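Local coordinates for alcohol dehydrogenase superfamily protein (Novosphingobium aromaticivorans, PDB 3GAZ) that probably works as an NADP-dependent oxidoreductase of the medium-chain alcohol dehydrogenase superfamily, although its substrate is not established, at residues Phe217-Asp222 with Phe239-Ser244; Arg202-Tyr207 with Ser232-Lys237. All blocks are in the same frame, centred on the assembly; numbering follows the deposited sequence.

Interaction 1 of 2, residues Phe217-Asp222 with Phe239-Ser244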
loop_
_atom_site.group_PDB
_atom_site.type_symbol
_atom_site.label_atom_id
_atom_site.label_comp_id
_atom_site.label_asym_id
_atom_site.label_seq_id
_atom_site.Cartn_x
_atom_site.Cartn_y
_atom_site.Cartn_z
ATOM N N PHE A 217 26.670 19.091 -22.240
ATOM C CA PHE A 217 25.878 19.879 -21.297
ATOM C C PHE A 217 26.214 19.572 -19.831
ATOM O O PHE A 217 26.503 18.430 -19.486
ATOM C CB PHE A 217 24.388 19.604 -21.536
ATOM C CG PHE A 217 23.946 19.819 -22.959
ATOM C CD1 PHE A 217 23.406 21.039 -23.361
ATOM C CD2 PHE A 217 24.084 18.806 -23.902
ATOM C CE1 PHE A 217 23.008 21.242 -24.685
ATOM C CE2 PHE A 217 23.691 19.000 -25.226
ATOM C CZ PHE A 217 23.153 20.219 -25.617
ATOM N N ASP A 218 26.160 20.592 -18.973
ATOM C CA ASP A 218 26.446 20.400 -17.549
ATOM C C ASP A 218 25.464 19.413 -16.917
ATOM O O ASP A 218 25.840 18.587 -16.080
ATOM C CB ASP A 218 26.337 21.719 -16.778
ATOM C CG ASP A 218 27.341 22.760 -17.231
ATOM O OD1 ASP A 218 28.535 22.421 -17.373
ATOM O OD2 ASP A 218 26.932 23.923 -17.429
ATOM N N LEU A 219 24.201 19.509 -17.325
ATOM C CA LEU A 219 23.155 18.650 -16.778
ATOM C C LEU A 219 22.224 18.095 -17.855
ATOM O O LEU A 219 21.743 18.837 -18.705
ATOM C CB LEU A 219 22.338 19.454 -15.756
ATOM C CG LEU A 219 21.156 18.800 -15.036
ATOM C CD1 LEU A 219 21.614 17.553 -14.276
ATOM C CD2 LEU A 219 20.551 19.822 -14.073
ATOM N N VAL A 220 21.984 16.785 -17.823
ATOM C CA VAL A 220 21.080 16.153 -18.784
ATOM C C VAL A 220 19.960 15.421 -18.046
ATOM O O VAL A 220 20.222 14.568 -17.198
ATOM C CB VAL A 220 21.803 15.122 -19.677
ATOM C CG1 VAL A 220 20.801 14.491 -20.648
ATOM C CG2 VAL A 220 22.941 15.794 -20.457
ATOM N N TYR A 221 18.712 15.757 -18.359
ATOM C CA TYR A 221 17.589 15.089 -17.714
ATOM C C TYR A 221 16.864 14.181 -18.699
ATOM O O TYR A 221 16.202 14.648 -19.626
ATOM C CB TYR A 221 16.591 16.101 -17.134
ATOM C CG TYR A 221 15.664 15.492 -16.090
ATOM C CD1 TYR A 221 15.052 14.257 -16.308
ATOM C CD2 TYR A 221 15.409 16.146 -14.888
ATOM C CE1 TYR A 221 14.209 13.685 -15.352
ATOM C CE2 TYR A 221 14.565 15.584 -13.923
ATOM C CZ TYR A 221 13.971 14.353 -14.162
ATOM O OH TYR A 221 13.142 13.785 -13.218
ATOM N N ASP A 222 16.998 12.876 -18.487
ATOM C CA ASP A 222 16.348 11.886 -19.326
ATOM C C ASP A 222 14.948 11.612 -18.792
ATOM O O ASP A 222 14.792 11.125 -17.674
ATOM C CB ASP A 222 17.154 10.583 -19.324
ATOM C CG ASP A 222 16.375 9.418 -19.893
ATOM O OD1 ASP A 222 15.717 9.596 -20.938
ATOM O OD2 ASP A 222 16.421 8.320 -19.299
ATOM N N PHE A 239 32.673 15.610 -16.153
ATOM C CA PHE A 239 32.393 15.978 -14.765
ATOM C C PHE A 239 30.921 16.379 -14.621
ATOM O O PHE A 239 30.484 16.800 -13.547
ATOM C CB PHE A 239 33.272 17.151 -14.299
ATOM C CG PHE A 239 34.752 16.922 -14.464
ATOM C CD1 PHE A 239 35.339 15.724 -14.066
ATOM C CD2 PHE A 239 35.561 17.920 -14.999
ATOM C CE1 PHE A 239 36.711 15.523 -14.198
ATOM C CE2 PHE A 239 36.935 17.732 -15.133
ATOM C CZ PHE A 239 37.510 16.530 -14.733
ATOM N N GLY A 240 30.165 16.246 -15.709
ATOM C CA GLY A 240 28.752 16.599 -15.696
ATOM C C GLY A 240 27.854 15.640 -14.931
ATOM O O GLY A 240 28.320 14.646 -14.371
ATOM N N HIS A 241 26.553 15.928 -14.924
ATOM C CA HIS A 241 25.584 15.106 -14.203
ATOM C C HIS A 241 24.391 14.730 -15.076
ATOM O O HIS A 241 23.829 15.569 -15.777
ATOM C CB HIS A 241 25.096 15.871 -12.965
ATOM C CG HIS A 241 24.427 15.016 -11.929
ATOM N ND1 HIS A 241 24.237 15.440 -10.630
ATOM C CD2 HIS A 241 23.901 13.768 -11.996
ATOM C CE1 HIS A 241 23.627 14.491 -9.941
ATOM N NE2 HIS A 241 23.411 13.466 -10.746
ATOM N N VAL A 242 24.007 13.462 -15.022
ATOM C CA VAL A 242 22.864 12.968 -15.779
ATOM C C VAL A 242 21.836 12.401 -14.797
ATOM O O VAL A 242 22.192 11.648 -13.895
ATOM C CB VAL A 242 23.284 11.846 -16.763
ATOM C CG1 VAL A 242 22.047 11.228 -17.419
ATOM C CG2 VAL A 242 24.223 12.416 -17.835
ATOM N N VAL A 243 20.573 12.786 -14.944
ATOM C CA VAL A 243 19.537 12.251 -14.063
ATOM C C VAL A 243 18.432 11.646 -14.927
ATOM O O VAL A 243 18.214 12.071 -16.065
ATOM C CB VAL A 243 18.931 13.343 -13.133
ATOM C CG1 VAL A 243 20.039 14.029 -12.341
ATOM C CG2 VAL A 243 18.151 14.364 -13.947
ATOM N N SER A 244 17.750 10.641 -14.394
ATOM C CA SER A 244 16.670 9.997 -15.128
ATOM C C SER A 244 15.564 9.567 -14.186
ATOM O O SER A 244 15.819 9.226 -13.030
ATOM C CB SER A 244 17.189 8.766 -15.879
ATOM O OG SER A 244 16.116 8.047 -16.471
#

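Interaction 2 of 2, residues Arg202-Tyr207 with Ser232-Lys237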
loop_
_atom_site.group_PDB
_atom_site.type_symbol
_atom_site.label_atom_id
_atom_site.label_comp_id
_atom_site.label_asym_id
_atom_site.label_seq_id
_atom_site.Cartn_x
_atom_site.Cartn_y
_atom_site.Cartn_z
ATOM N N ARG A 202 18.183 13.928 -34.109
ATOM C CA ARG A 202 19.593 14.278 -34.224
ATOM C C ARG A 202 20.443 13.546 -33.188
ATOM O O ARG A 202 19.956 13.183 -32.120
ATOM C CB ARG A 202 19.760 15.792 -34.070
ATOM C CG ARG A 202 19.023 16.592 -35.137
ATOM C CD ARG A 202 19.070 18.076 -34.844
ATOM N NE ARG A 202 20.436 18.584 -34.782
ATOM C CZ ARG A 202 20.756 19.797 -34.345
ATOM N NH1 ARG A 202 19.804 20.622 -33.934
ATOM N NH2 ARG A 202 22.025 20.182 -34.312
ATOM N N GLU A 203 21.714 13.324 -33.513
ATOM C CA GLU A 203 22.632 12.637 -32.609
ATOM C C GLU A 203 23.188 13.605 -31.566
ATOM O O GLU A 203 23.324 14.803 -31.826
ATOM C CB GLU A 203 23.787 12.010 -33.394
ATOM C CG GLU A 203 23.370 10.952 -34.409
ATOM C CD GLU A 203 22.661 9.765 -33.775
ATOM O OE1 GLU A 203 23.209 9.179 -32.816
ATOM O OE2 GLU A 203 21.557 9.413 -34.241
ATOM N N PRO A 204 23.520 13.092 -30.369
ATOM C CA PRO A 204 24.060 13.918 -29.287
ATOM C C PRO A 204 25.322 14.663 -29.710
ATOM O O PRO A 204 25.463 15.855 -29.441
ATOM C CB PRO A 204 24.333 12.899 -28.176
ATOM C CG PRO A 204 23.321 11.821 -28.440
ATOM C CD PRO A 204 23.397 11.687 -29.942
ATOM N N GLU A 205 26.233 13.954 -30.375
ATOM C CA GLU A 205 27.480 14.562 -30.821
ATOM C C GLU A 205 27.218 15.738 -31.746
ATOM O O GLU A 205 27.977 16.705 -31.762
ATOM C CB GLU A 205 28.367 13.537 -31.539
ATOM C CG GLU A 205 27.659 12.733 -32.615
ATOM C CD GLU A 205 27.270 11.352 -32.133
ATOM O OE1 GLU A 205 26.624 11.254 -31.068
ATOM O OE2 GLU A 205 27.609 10.362 -32.819
ATOM N N ASP A 206 26.133 15.660 -32.506
ATOM C CA ASP A 206 25.794 16.729 -33.429
ATOM C C ASP A 206 25.172 17.936 -32.730
ATOM O O ASP A 206 25.631 19.062 -32.932
ATOM C CB ASP A 206 24.868 16.211 -34.534
ATOM C CG ASP A 206 25.496 15.081 -35.339
ATOM O OD1 ASP A 206 26.741 15.021 -35.409
ATOM O OD2 ASP A 206 24.749 14.258 -35.910
ATOM N N TYR A 207 24.141 17.733 -31.907
ATOM C CA TYR A 207 23.565 18.894 -31.237
ATOM C C TYR A 207 24.474 19.443 -30.142
ATOM O O TYR A 207 24.398 20.625 -29.812
ATOM C CB TYR A 207 22.141 18.627 -30.706
ATOM C CG TYR A 207 21.928 17.440 -29.791
ATOM C CD1 TYR A 207 21.246 16.304 -30.243
ATOM C CD2 TYR A 207 22.325 17.481 -28.454
ATOM C CE1 TYR A 207 20.954 15.243 -29.380
ATOM C CE2 TYR A 207 22.043 16.423 -27.583
ATOM C CZ TYR A 207 21.354 15.312 -28.053
ATOM O OH TYR A 207 21.051 14.286 -27.189
ATOM N N SER A 232 21.913 10.297 -23.358
ATOM C CA SER A 232 22.161 11.310 -22.339
ATOM C C SER A 232 23.597 11.200 -21.831
ATOM O O SER A 232 24.252 12.209 -21.569
ATOM C CB SER A 232 21.181 11.138 -21.175
ATOM O OG SER A 232 19.840 11.293 -21.618
ATOM N N PHE A 233 24.079 9.970 -21.680
ATOM C CA PHE A 233 25.447 9.755 -21.220
ATOM C C PHE A 233 26.389 10.321 -22.279
ATOM O O PHE A 233 27.486 10.778 -21.971
ATOM C CB PHE A 233 25.740 8.260 -21.043
ATOM C CG PHE A 233 25.030 7.613 -19.874
ATOM C CD1 PHE A 233 24.414 8.377 -18.887
ATOM C CD2 PHE A 233 25.045 6.230 -19.730
ATOM C CE1 PHE A 233 23.819 7.767 -17.773
ATOM C CE2 PHE A 233 24.454 5.612 -18.622
ATOM C CZ PHE A 233 23.847 6.385 -17.640
ATOM N N SER A 234 25.946 10.279 -23.530
ATOM C CA SER A 234 26.748 10.771 -24.641
ATOM C C SER A 234 26.785 12.302 -24.721
ATOM O O SER A 234 27.802 12.886 -25.100
ATOM C CB SER A 234 26.208 10.186 -25.951
ATOM O OG SER A 234 26.973 10.620 -27.058
ATOM N N ALA A 235 25.688 12.948 -24.340
ATOM C CA ALA A 235 25.585 14.407 -24.392
ATOM C C ALA A 235 26.131 15.167 -23.181
ATOM O O ALA A 235 26.370 16.372 -23.264
ATOM C CB ALA A 235 24.127 14.801 -24.618
ATOM N N VAL A 236 26.323 14.477 -22.059
ATOM C CA VAL A 236 26.807 15.132 -20.845
ATOM C C VAL A 236 28.268 15.585 -20.934
ATOM O O VAL A 236 29.103 14.923 -21.550
ATOM C CB VAL A 236 26.610 14.207 -19.602
ATOM C CG1 VAL A 236 27.590 13.039 -19.644
ATOM C CG2 VAL A 236 26.759 15.009 -18.317
ATOM N N LYS A 237 28.556 16.730 -20.318
ATOM C CA LYS A 237 29.897 17.313 -20.295
ATOM C C LYS A 237 30.763 16.546 -19.298
ATOM O O LYS A 237 30.238 15.875 -18.417
ATOM C CB LYS A 237 29.804 18.789 -19.881
ATOM C CG LYS A 237 31.135 19.516 -19.729
ATOM C CD LYS A 237 30.931 20.958 -19.254
ATOM C CE LYS A 237 30.158 21.788 -20.278
ATOM N NZ LYS A 237 29.850 23.172 -19.802
#

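Interaction 1 of 2, residues Phe217-Asp222 with Phe239-Ser244
V243 lays its CG2 methyl over one face of the Y221 ring, 3.6 Å from the ring centroid and 20° off the normal, a CH-pi contact. The methyl sits toward the rim, its nearest ring atom being Y221 CD2 at 3.4 Å from V243 CG2. V243 chi1 of -55° puts CG1 anti to the carbonyl carbon, and this leaves CG2 between the backbone N and the carbonyl carbon, over the ring, while the far end of the tyrosine is held by a hydrogen bond from OH to T137 O. On the same face of the sheet, L219 CD1 approaches V243 CG1 and the CB of H241, whose NE2 is hydrogen-bonded to S264 OG. V220 and V242 meet on the other face, beside D222 and S244. There S244 OG donates to D222 OD2 over 2.9 Å, arriving from above the carboxylate plane, while D222 OD1 takes the backbone N-H groups of L224 and G225. An alanine at D222 would probably leave S244 OG without this acceptor and the turn around L224 and G225 less firmly held. Between the two faces, four nearly straight backbone bonds join the parallel strands, from H241 N to D218 O at one end to D222 N to V243 O (2.8 Å) at the other. Two neighbouring parallel strands with helix 227-235 connecting them form a beta-alpha-beta unit, characteristic of the Rossmann-type fold of the zinc-binding dehydrogenase family.

Interaction 2 of 2, residues Arg202-Tyr207 with Ser232-Lys237
P204 and A235 meet through their CB atoms, 4.0 Å apart, where the first turn of helix 204-212 comes up against the last turn of helix 227-235. Together with Y207 they make up the buried part of the contact. Y207 closes it from the side: its CE2 and OH both lie 4.0 Å from A235 CB, which meets the ring obliquely. Chi1 of 54° puts Y207 CG between the backbone N and the carbonyl carbon, and the ring is turned back against its own helix, with P204 CA 3.2 Å above one face, toward the rim. The small alanine therefore touches both the proline and the tyrosine. Beneath them, A235 and Y207 also pack on F217 and L155 of the central sheet, and Y207 OH has a weak hydrogen bond with Q157.

S234 is partly exposed yet makes the closest approach of the contact: its OG, anti to the backbone N, lies 3.7 Å from P204 CB and thus meets carbon. Only the E205 end is loose. This residue is exposed, and its bent side chain brings OE1 to 4.1 Å from S234 OG, too long for a hydrogen bond. The two segments bury only 159 Å² between them. With no hydrogen bond or salt bridge between these segments, their association rests on van der Waals packing, which is less sensitive to exact orientation than a hydrogen bond would be.

Overall arrangement
Both contacts lie in the domain built on the six-stranded parallel sheet, their centres 11 Å apart. Their segments alternate in sequence: 202-207, 217-222, 232-237, 239-244. Helix 204-212 leads into strand 217-222, which runs on into helix 227-235 and then strand 240-244. Interaction 1 joins neighbouring strands of the sheet, whereas interaction 2 joins two helices packed against it. They touch directly: K237 forms a salt bridge with D218, S232 packs on V220, and V236 on V242. Sheet pairing and helix packing thus belong to one continuous layered core, consistent with a Rossmann-type domain that would bind NADP.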